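Local coordinates for HutD family protein (PDB 1YLL), which is of unknown function but belongs to the HutD family of bicupin-like beta proteins, named for a link to histidine utilisation, at residues Leu44-Phe55 and Cys101-Asn112; Gly57-Leu68 and Leu85-Asp96. All coordinates share one frame; numbering follows the deposited sequence. Where two conformers were deposited one is given.

Contact 1: Leu44-Phe55 and Cys101-Asn112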
loop_
_atom_site.group_PDB
_atom_site.type_symbol
_atom_site.label_atom_id
_atom_site.label_comp_id
_atom_site.label_asym_id
_atom_site.label_seq_id
_atom_site.Cartn_x
_atom_site.Cartn_y
_atom_site.Cartn_z
ATOM N N LEU D 44 11.704 18.350 17.545
ATOM C CA LEU D 44 12.577 17.338 16.945
ATOM C C LEU D 44 13.571 18.100 16.081
ATOM O O LEU D 44 13.190 19.026 15.345
ATOM C CB LEU D 44 11.743 16.411 16.049
ATOM C CG LEU D 44 11.728 14.878 16.060
ATOM C CD1 LEU D 44 11.931 14.373 14.617
ATOM C CD2 LEU D 44 12.725 14.280 17.051
ATOM N N SER D 45 14.834 17.725 16.126
ATOM C CA SER D 45 15.808 18.461 15.330
ATOM C C SER D 45 17.053 17.629 15.051
ATOM O O SER D 45 17.262 16.577 15.663
ATOM C CB SER D 45 16.257 19.708 16.101
ATOM O OG SER D 45 16.844 19.337 17.364
ATOM N N ILE D 46 17.861 18.132 14.112
ATOM C CA ILE D 46 19.143 17.524 13.779
ATOM C C ILE D 46 20.154 18.619 14.094
ATOM O O ILE D 46 19.944 19.771 13.733
ATOM C CB ILE D 46 19.287 17.230 12.296
ATOM C CG1 ILE D 46 18.352 16.118 11.873
ATOM C CG2 ILE D 46 20.742 16.837 11.989
ATOM C CD1 ILE D 46 18.208 16.169 10.351
ATOM N N ALA D 47 21.237 18.294 14.774
ATOM C CA ALA D 47 22.221 19.333 15.053
ATOM C C ALA D 47 23.567 18.898 14.512
ATOM O O ALA D 47 23.824 17.703 14.338
ATOM C CB ALA D 47 22.313 19.614 16.551
ATOM N N ASP D 48 24.384 19.889 14.165
ATOM C CA ASP D 48 25.741 19.641 13.709
ATOM C C ASP D 48 26.567 20.100 14.877
ATOM O O ASP D 48 26.334 21.178 15.423
ATOM C CB ASP D 48 26.078 20.466 12.475
ATOM C CG ASP D 48 25.490 19.882 11.220
ATOM O OD1 ASP D 48 24.503 19.133 11.347
ATOM O OD2 ASP D 48 25.998 20.170 10.116
ATOM N N VAL D 49 27.508 19.273 15.307
ATOM C CA VAL D 49 28.340 19.663 16.421
ATOM C C VAL D 49 29.728 19.587 15.830
ATOM O O VAL D 49 30.210 18.500 15.528
ATOM C CB VAL D 49 28.210 18.677 17.582
ATOM C CG1 VAL D 49 28.990 19.188 18.774
ATOM C CG2 VAL D 49 26.741 18.486 17.936
ATOM N N GLY D 50 30.340 20.754 15.656
ATOM C CA GLY D 50 31.653 20.828 15.034
ATOM C C GLY D 50 32.822 20.857 15.980
ATOM O O GLY D 50 33.954 20.591 15.564
ATOM N N GLU D 51 32.548 21.179 17.235
ATOM C CA GLU D 51 33.569 21.235 18.272
ATOM C C GLU D 51 33.034 20.767 19.616
ATOM O O GLU D 51 31.846 20.909 19.896
ATOM C CB GLU D 51 34.036 22.663 18.455
ATOM C CG GLU D 51 34.800 23.245 17.309
ATOM C CD GLU D 51 35.305 24.620 17.653
ATOM O OE1 GLU D 51 34.459 25.529 17.828
ATOM O OE2 GLU D 51 36.539 24.788 17.766
ATOM N N SER D 52 33.909 20.217 20.445
ATOM C CA SER D 52 33.530 19.808 21.793
ATOM C C SER D 52 33.200 21.086 22.550
ATOM O O SER D 52 33.823 22.127 22.335
ATOM C CB SER D 52 34.689 19.096 22.507
ATOM O OG SER D 52 35.056 17.914 21.818
ATOM N N GLY D 53 32.207 21.021 23.431
ATOM C CA GLY D 53 31.825 22.193 24.193
ATOM C C GLY D 53 30.570 21.904 24.988
ATOM O O GLY D 53 29.974 20.830 24.842
ATOM N N GLY D 54 30.165 22.852 25.834
ATOM C CA GLY D 54 28.980 22.623 26.640
ATOM C C GLY D 54 27.720 22.723 25.814
ATOM O O GLY D 54 27.712 23.343 24.748
ATOM N N PHE D 55 26.653 22.087 26.288
ATOM C CA PHE D 55 25.369 22.146 25.602
ATOM C C PHE D 55 24.523 23.116 26.415
ATOM O O PHE D 55 24.560 23.103 27.647
ATOM C CB PHE D 55 24.685 20.774 25.565
ATOM C CG PHE D 55 25.132 19.889 24.434
ATOM C CD1 PHE D 55 24.634 18.583 24.327
ATOM C CD2 PHE D 55 26.052 20.335 23.487
ATOM C CE1 PHE D 55 25.051 17.737 23.294
ATOM C CE2 PHE D 55 26.482 19.485 22.430
ATOM C CZ PHE D 55 25.974 18.187 22.346
ATOM N N CYS D 101 29.860 18.155 25.931
ATOM C CA CYS D 101 29.998 17.172 24.881
ATOM C C CYS D 101 31.443 17.123 24.406
ATOM O O CYS D 101 32.008 18.147 24.037
ATOM C CB CYS D 101 29.115 17.566 23.703
ATOM S SG CYS D 101 29.396 16.576 22.209
ATOM N N THR D 102 32.035 15.936 24.435
ATOM C CA THR D 102 33.388 15.755 23.921
ATOM C C THR D 102 33.249 14.936 22.630
ATOM O O THR D 102 32.716 13.822 22.649
ATOM C CB THR D 102 34.253 14.951 24.912
ATOM O OG1 THR D 102 34.450 15.736 26.098
ATOM C CG2 THR D 102 35.586 14.607 24.310
ATOM N N LEU D 103 33.706 15.503 21.514
ATOM C CA LEU D 103 33.672 14.794 20.237
ATOM C C LEU D 103 34.828 13.788 20.279
ATOM O O LEU D 103 35.963 14.152 20.642
ATOM C CB LEU D 103 33.880 15.763 19.082
ATOM C CG LEU D 103 32.789 16.825 18.908
ATOM C CD1 LEU D 103 33.125 17.726 17.695
ATOM C CD2 LEU D 103 31.418 16.150 18.733
ATOM N N LEU D 104 34.543 12.549 19.904
ATOM C CA LEU D 104 35.565 11.512 19.936
ATOM C C LEU D 104 36.594 11.709 18.837
ATOM O O LEU D 104 37.806 11.710 19.091
ATOM C CB LEU D 104 34.928 10.132 19.830
ATOM C CG LEU D 104 34.016 9.757 21.014
ATOM C CD1 LEU D 104 33.469 8.330 20.759
ATOM C CD2 LEU D 104 34.783 9.817 22.348
ATOM N N ASP D 105 36.117 11.893 17.610
ATOM C CA ASP D 105 37.026 12.084 16.487
ATOM C C ASP D 105 36.359 12.898 15.382
ATOM O O ASP D 105 35.855 12.342 14.401
ATOM C CB ASP D 105 37.459 10.723 15.940
ATOM C CG ASP D 105 38.811 10.776 15.232
ATOM O OD1 ASP D 105 39.193 11.866 14.742
ATOM O OD2 ASP D 105 39.485 9.716 15.164
ATOM N N GLY D 106 36.345 14.207 15.552
ATOM C CA GLY D 106 35.763 15.061 14.525
ATOM C C GLY D 106 34.279 15.347 14.675
ATOM O O GLY D 106 33.593 14.755 15.514
ATOM N N ALA D 107 33.805 16.258 13.829
ATOM C CA ALA D 107 32.411 16.689 13.819
ATOM C C ALA D 107 31.414 15.537 13.709
ATOM O O ALA D 107 31.715 14.456 13.184
ATOM C CB ALA D 107 32.199 17.681 12.658
ATOM N N ILE D 108 30.203 15.769 14.231
ATOM C CA ILE D 108 29.150 14.770 14.135
ATOM C C ILE D 108 27.848 15.497 13.835
ATOM O O ILE D 108 27.785 16.720 13.844
ATOM C CB ILE D 108 28.912 13.976 15.471
ATOM C CG1 ILE D 108 28.591 14.943 16.607
ATOM C CG2 ILE D 108 30.162 13.147 15.861
ATOM C CD1 ILE D 108 28.234 14.192 17.891
ATOM N N ARG D 109 26.826 14.713 13.557
ATOM C CA ARG D 109 25.477 15.237 13.364
ATOM C C ARG D 109 24.670 14.358 14.288
ATOM O O ARG D 109 24.933 13.151 14.422
ATOM C CB ARG D 109 24.968 15.050 11.934
ATOM C CG ARG D 109 25.787 15.805 10.893
ATOM C CD ARG D 109 25.010 15.944 9.582
ATOM N NE ARG D 109 24.062 17.057 9.661
ATOM C CZ ARG D 109 23.031 17.224 8.835
ATOM N NH1 ARG D 109 22.815 16.347 7.875
ATOM N NH2 ARG D 109 22.223 18.269 8.969
ATOM N N ASP D 110 23.694 14.957 14.960
ATOM C CA ASP D 110 22.880 14.184 15.867
ATOM C C ASP D 110 21.404 14.442 15.600
ATOM O O ASP D 110 21.043 15.319 14.813
ATOM C CB ASP D 110 23.212 14.484 17.340
ATOM C CG ASP D 110 23.054 15.934 17.714
ATOM O OD1 ASP D 110 22.145 16.636 17.192
ATOM O OD2 ASP D 110 23.847 16.373 18.576
ATOM N N PHE D 111 20.581 13.612 16.221
ATOM C CA PHE D 111 19.133 13.670 16.097
ATOM C C PHE D 111 18.654 13.883 17.540
ATOM O O PHE D 111 19.038 13.126 18.442
ATOM C CB PHE D 111 18.691 12.324 15.533
ATOM C CG PHE D 111 17.215 12.155 15.432
ATOM C CD1 PHE D 111 16.467 12.924 14.520
ATOM C CD2 PHE D 111 16.566 11.218 16.211
ATOM C CE1 PHE D 111 15.095 12.745 14.413
ATOM C CE2 PHE D 111 15.182 11.033 16.100
ATOM C CZ PHE D 111 14.454 11.799 15.206
ATOM N N ASN D 112 17.803 14.895 17.742
ATOM C CA ASN D 112 17.397 15.269 19.094
ATOM C C ASN D 112 15.916 15.333 19.286
ATOM O O ASN D 112 15.255 15.952 18.480
ATOM C CB ASN D 112 17.890 16.697 19.392
ATOM C CG ASN D 112 19.335 16.759 19.839
ATOM O OD1 ASN D 112 19.670 16.326 20.938
ATOM N ND2 ASN D 112 20.192 17.314 18.991
HETATM O O HOH W 1 14.908 19.248 19.362
HETATM O O HOH W 2 22.199 20.056 11.547
#
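C101 lies against the ring of F55: its CB sits over one face, 3.5 Å from F55 CZ, while SG, swung anti to the backbone N (chi1 170°), approaches the same ring obliquely, 4.7 Å from its centroid. The backbones of C101 and G53 trade two hydrogen bonds here, joining strand 53-55 to strand 99-103. At L103 the partner becomes a side chain, since S52 OG accepts from L103 N at 2.8 Å, nearly straight. L103 also spreads its two methyls, CD1 over the G50-E51 peptide and CD2 across V49 CG1. After the turn, I108 pairs with V49 and begins a regular antiparallel ladder that runs on through D110-A47 to N112-S45. R109 and D48 extend side by side from a non-hydrogen-bonded pair and form a salt bridge. D48 OD1 lies in the guanidinium plane, 2.7 Å from R109 NE, which comes on the syn side but somewhat out of the carboxylate plane; the two planes stand 84° apart. D48 and a water that accepts from NH2 fix the group in its plane, while I46 CG2 packs on one face near the rim. D110 has CG tucked between its backbone N and carbonyl carbon (chi1 58°), which folds OD1 back to 3.1 Å from A47 N, a weak bond added to the ladder; OD2 rests near V49 CG2. On the face shared with I46 and R109, the F111 ring meets both methyls of L44, L44 CD2 being 3.5 Å from F111 CZ, and stacks with F145 beyond. N112 lays CB against S45 OG, and its OD1 accepts a hydrogen bond from R63 NH2. Two antiparallel strand pairs result, consistent with the cupin-like beta barrel of the HutD family, the shorter 53-55/99-103 pair carrying the connection into a second sheet.

Contact 2: Gly57-Leu68 and Leu85-Asp96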
loop_
_atom_site.group_PDB
_atom_site.type_symbol
_atom_site.label_atom_id
_atom_site.label_comp_id
_atom_site.label_asym_id
_atom_site.label_seq_id
_atom_site.Cartn_x
_atom_site.Cartn_y
_atom_site.Cartn_z
ATOM N N GLY D 57 21.225 24.786 28.059
ATOM C CA GLY D 57 20.143 24.132 28.769
ATOM C C GLY D 57 18.758 24.313 28.195
ATOM O O GLY D 57 18.453 25.285 27.510
ATOM N N PHE D 58 17.916 23.345 28.498
ATOM C CA PHE D 58 16.520 23.376 28.075
ATOM C C PHE D 58 15.855 23.038 29.371
ATOM O O PHE D 58 15.409 21.917 29.618
ATOM C CB PHE D 58 16.252 22.317 27.005
ATOM C CG PHE D 58 16.603 22.772 25.601
ATOM C CD1 PHE D 58 17.888 22.603 25.091
ATOM C CD2 PHE D 58 15.638 23.348 24.791
ATOM C CE1 PHE D 58 18.188 23.000 23.785
ATOM C CE2 PHE D 58 15.916 23.756 23.476
ATOM C CZ PHE D 58 17.205 23.574 22.972
ATOM N N ALA D 59 15.833 24.039 30.246
ATOM C CA ALA D 59 15.257 23.895 31.567
ATOM C C ALA D 59 13.855 23.315 31.557
ATOM O O ALA D 59 12.971 23.811 30.842
ATOM C CB ALA D 59 15.227 25.259 32.257
ATOM N N GLY D 60 13.658 22.287 32.378
ATOM C CA GLY D 60 12.355 21.664 32.505
ATOM C C GLY D 60 12.019 20.589 31.486
ATOM O O GLY D 60 11.018 19.878 31.638
ATOM N N TYR D 61 12.859 20.454 30.462
ATOM C CA TYR D 61 12.626 19.468 29.411
ATOM C C TYR D 61 13.434 18.201 29.557
ATOM O O TYR D 61 14.515 18.205 30.155
ATOM C CB TYR D 61 12.996 20.040 28.043
ATOM C CG TYR D 61 12.119 21.149 27.543
ATOM C CD1 TYR D 61 12.474 22.485 27.743
ATOM C CD2 TYR D 61 10.954 20.873 26.837
ATOM C CE1 TYR D 61 11.680 23.528 27.232
ATOM C CE2 TYR D 61 10.151 21.891 26.317
ATOM C CZ TYR D 61 10.518 23.222 26.506
ATOM O OH TYR D 61 9.787 24.231 25.920
ATOM N N GLN D 62 12.882 17.107 29.013
ATOM C CA GLN D 62 13.566 15.807 28.952
ATOM C C GLN D 62 14.190 15.772 27.548
ATOM O O GLN D 62 13.584 16.193 26.589
ATOM C CB GLN D 62 12.556 14.660 29.047
ATOM C CG GLN D 62 13.162 13.289 28.784
ATOM C CD GLN D 62 14.177 12.928 29.836
ATOM O OE1 GLN D 62 15.334 12.597 29.543
ATOM N NE2 GLN D 62 13.745 12.972 31.076
ATOM N N ARG D 63 15.399 15.266 27.453
ATOM C CA ARG D 63 16.063 15.183 26.150
ATOM C C ARG D 63 16.456 13.753 25.852
ATOM O O ARG D 63 16.793 12.970 26.745
ATOM C CB ARG D 63 17.335 16.053 26.141
ATOM C CG ARG D 63 17.101 17.556 26.369
ATOM C CD ARG D 63 18.354 18.379 26.017
ATOM N NE ARG D 63 18.766 18.165 24.623
ATOM C CZ ARG D 63 19.718 18.868 24.012
ATOM N NH1 ARG D 63 20.357 19.826 24.668
ATOM N NH2 ARG D 63 20.031 18.627 22.733
ATOM N N ILE D 64 16.402 13.405 24.566
ATOM C CA ILE D 64 16.905 12.097 24.133
ATOM C C ILE D 64 17.718 12.464 22.886
ATOM O O ILE D 64 17.182 13.033 21.929
ATOM C CB ILE D 64 15.813 11.117 23.735
ATOM C CG1 ILE D 64 14.798 10.954 24.878
ATOM C CG2 ILE D 64 16.451 9.756 23.425
ATOM C CD1 ILE D 64 13.795 9.797 24.611
ATOM N N ILE D 65 19.004 12.124 22.885
ATOM C CA ILE D 65 19.848 12.468 21.749
ATOM C C ILE D 65 20.450 11.198 21.165
ATOM O O ILE D 65 20.688 10.232 21.883
ATOM C CB ILE D 65 20.999 13.400 22.226
ATOM C CG1 ILE D 65 21.797 13.919 21.040
ATOM C CG2 ILE D 65 21.893 12.655 23.220
ATOM C CD1 ILE D 65 22.484 15.208 21.373
ATOM N N SER D 66 20.655 11.212 19.853
ATOM C CA SER D 66 21.269 10.090 19.155
ATOM C C SER D 66 22.282 10.598 18.127
ATOM O O SER D 66 21.996 11.522 17.399
ATOM C CB SER D 66 20.238 9.261 18.364
ATOM O OG SER D 66 19.238 8.674 19.167
ATOM N N VAL D 67 23.475 10.011 18.089
ATOM C CA VAL D 67 24.408 10.387 17.044
ATOM C C VAL D 67 23.890 9.803 15.714
ATOM O O VAL D 67 23.365 8.682 15.697
ATOM C CB VAL D 67 25.816 9.801 17.291
ATOM C CG1 VAL D 67 26.670 9.927 16.002
ATOM C CG2 VAL D 67 26.476 10.540 18.453
ATOM N N LEU D 68 24.019 10.563 14.627
ATOM C CA LEU D 68 23.602 10.097 13.292
ATOM C C LEU D 68 24.794 9.781 12.393
ATOM O O LEU D 68 24.867 8.714 11.778
ATOM C CB LEU D 68 22.819 11.164 12.558
ATOM C CG LEU D 68 21.430 11.510 13.036
ATOM C CD1 LEU D 68 20.872 12.552 12.101
ATOM C CD2 LEU D 68 20.551 10.230 13.040
ATOM N N LEU D 85 29.287 7.314 22.773
ATOM C CA LEU D 85 28.014 7.240 22.078
ATOM C C LEU D 85 28.233 7.252 20.585
ATOM O O LEU D 85 28.747 8.219 20.024
ATOM C CB LEU D 85 27.124 8.405 22.498
ATOM C CG LEU D 85 26.737 8.405 23.971
ATOM C CD1 LEU D 85 25.932 9.646 24.320
ATOM C CD2 LEU D 85 25.927 7.139 24.257
ATOM N N ARG D 86 27.842 6.166 19.931
ATOM C CA ARG D 86 28.027 6.059 18.495
ATOM C C ARG D 86 26.683 6.078 17.778
ATOM O O ARG D 86 25.640 6.178 18.429
ATOM C CB ARG D 86 28.825 4.794 18.175
ATOM C CG ARG D 86 30.178 4.768 18.909
ATOM C CD ARG D 86 31.061 3.622 18.442
ATOM N NE ARG D 86 32.267 3.496 19.259
ATOM C CZ ARG D 86 33.244 4.394 19.307
ATOM N NH1 ARG D 86 33.181 5.501 18.582
ATOM N NH2 ARG D 86 34.290 4.182 20.092
ATOM N N ALA D 87 26.711 5.979 16.452
ATOM C CA ALA D 87 25.477 6.033 15.642
ATOM C C ALA D 87 24.286 5.242 16.173
ATOM O O ALA D 87 24.380 4.042 16.477
ATOM C CB ALA D 87 25.761 5.592 14.198
ATOM N N ARG D 88 23.163 5.952 16.273
ATOM C CA ARG D 88 21.887 5.389 16.699
ATOM C C ARG D 88 21.770 4.784 18.083
ATOM O O ARG D 88 20.930 3.900 18.312
ATOM C CB ARG D 88 21.410 4.393 15.641
ATOM C CG ARG D 88 21.233 5.049 14.278
ATOM C CD ARG D 88 20.934 4.008 13.202
ATOM N NE ARG D 88 22.022 3.039 13.051
ATOM C CZ ARG D 88 23.046 3.182 12.216
ATOM N NH1 ARG D 88 23.146 4.252 11.440
ATOM N NH2 ARG D 88 23.974 2.241 12.151
ATOM N N GLN D 89 22.592 5.264 19.013
ATOM C CA GLN D 89 22.541 4.797 20.389
ATOM C C GLN D 89 21.909 5.942 21.146
ATOM O O GLN D 89 22.572 6.903 21.564
ATOM C CB GLN D 89 23.942 4.492 20.922
ATOM C CG GLN D 89 24.650 3.456 20.083
ATOM C CD GLN D 89 25.989 3.042 20.663
ATOM O OE1 GLN D 89 26.827 3.878 21.001
ATOM N NE2 GLN D 89 26.195 1.738 20.776
ATOM N N ALA D 90 20.607 5.841 21.326
ATOM C CA ALA D 90 19.894 6.903 22.014
ATOM C C ALA D 90 20.323 7.037 23.467
ATOM O O ALA D 90 20.533 6.052 24.144
ATOM C CB ALA D 90 18.398 6.645 21.938
ATOM N N PHE D 91 20.389 8.278 23.923
ATOM C CA PHE D 91 20.819 8.600 25.278
ATOM C C PHE D 91 19.892 9.692 25.842
ATOM O O PHE D 91 19.718 10.751 25.253
ATOM C CB PHE D 91 22.257 9.091 25.197
ATOM C CG PHE D 91 22.854 9.462 26.528
ATOM C CD1 PHE D 91 23.341 8.487 27.378
ATOM C CD2 PHE D 91 22.932 10.794 26.911
ATOM C CE1 PHE D 91 23.908 8.842 28.615
ATOM C CE2 PHE D 91 23.492 11.157 28.131
ATOM C CZ PHE D 91 23.980 10.172 28.980
ATOM N N ALA D 92 19.305 9.417 27.000
ATOM C CA ALA D 92 18.391 10.370 27.624
ATOM C C ALA D 92 19.057 11.127 28.767
ATOM O O ALA D 92 19.839 10.541 29.531
ATOM C CB ALA D 92 17.144 9.623 28.189
ATOM N N PHE D 93 18.755 12.416 28.855
ATOM C CA PHE D 93 19.281 13.254 29.944
ATOM C C PHE D 93 18.362 14.430 30.141
ATOM O O PHE D 93 17.532 14.768 29.282
ATOM C CB PHE D 93 20.738 13.684 29.660
ATOM C CG PHE D 93 20.912 14.599 28.477
ATOM C CD1 PHE D 93 21.009 15.987 28.632
ATOM C CD2 PHE D 93 20.986 14.061 27.180
ATOM C CE1 PHE D 93 21.186 16.829 27.511
ATOM C CE2 PHE D 93 21.158 14.882 26.079
ATOM C CZ PHE D 93 21.259 16.269 26.231
ATOM N N SER D 94 18.451 15.026 31.324
ATOM C CA SER D 94 17.634 16.163 31.639
ATOM C C SER D 94 18.176 17.476 31.091
ATOM O O SER D 94 19.387 17.708 31.112
ATOM C CB SER D 94 17.508 16.266 33.162
ATOM O OG SER D 94 16.877 17.473 33.524
ATOM N N GLY D 95 17.266 18.324 30.616
ATOM C CA GLY D 95 17.626 19.639 30.134
ATOM C C GLY D 95 18.059 20.527 31.296
ATOM O O GLY D 95 18.560 21.639 31.074
ATOM N N ASP D 96 17.830 20.068 32.519
ATOM C CA ASP D 96 18.249 20.819 33.714
ATOM C C ASP D 96 19.690 20.471 34.105
ATOM O O ASP D 96 20.300 21.152 34.965
ATOM C CB ASP D 96 17.353 20.506 34.917
ATOM C CG ASP D 96 15.962 21.060 34.778
ATOM O OD1 ASP D 96 15.798 22.229 34.379
ATOM O OD2 ASP D 96 15.004 20.327 35.099
HETATM O O HOH W 3 13.384 17.812 33.431
HETATM O O HOH W 4 24.541 8.124 19.914
#
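F58 N donates to G95 O, and the chain then makes a type II turn from F58 to Y61. G95 CA comes within 3.2 Å of F58 O in a CA-H...O contact, and the turn closes tightly round this glycine. Within the turn, G60 N reaches D96 OD1 at 2.9 Å from above the carboxylate plane, and Y61 O takes G95 N at 2.8 Å. S94 OG in turn accepts from D96 N, an ST turn that helps set the aspartate in place. R63 and F93 follow, with two backbone hydrogen bonds between them and their side chains lying alongside. R63 CB makes a CH-pi contact over the face of the F93 ring, 4.0 Å from its centroid. The bend at chi3 (58°) lays one guanidinium face, offset toward its rim, against F93 CZ, 3.5 Å from R63 NE, the two planes 40° apart. I64 turns to the opposite face, where CG2 meets A90 CB. I65 pairs with F91 by two more backbone bonds, and I65 CG2 comes to the edge of the F93 ring, 3.7 Å from F93 CE2. S66 OG touches A90 and bonds to W126 NE1. Beyond I65-F91 the ladder ends, and V67 faces the type II turn R86-Q89: V67 O accepts from R88 N, while a water accepts from V67 N and donates to R86 O and Q89 O. The chemistry implies that F93 shields the aliphatic stem and one face of buried R63, while N112 OD1 accepts a hydrogen bond from its NH2, which probably helps stabilise the guanidinium; water bridges the V67 end, and backbone and aspartate bonds close the other.

Overall arrangement
Strands 108-115 and 62-69 are neighbours in one six-stranded sheet, where R109 O with L68 N and F111 N with S66 O probably form the hydrogen bonds that join contact 1 to contact 2. Along the chain, 57-68/85-96 is nested inside the loop closed by 44-55/101-112. Both are partly buried, but contact 2 lies deeper, its centre about 9 Å from that of the chain against about 14 Å. Contact 1 runs from mid-sheet out to an exposed turn and a second sheet; contact 2 brings in 91-94, outermost within the chain, and packs I64 and A92 on L177 of a second subunit. R109 meets a carboxylate, R63 an aromatic ring.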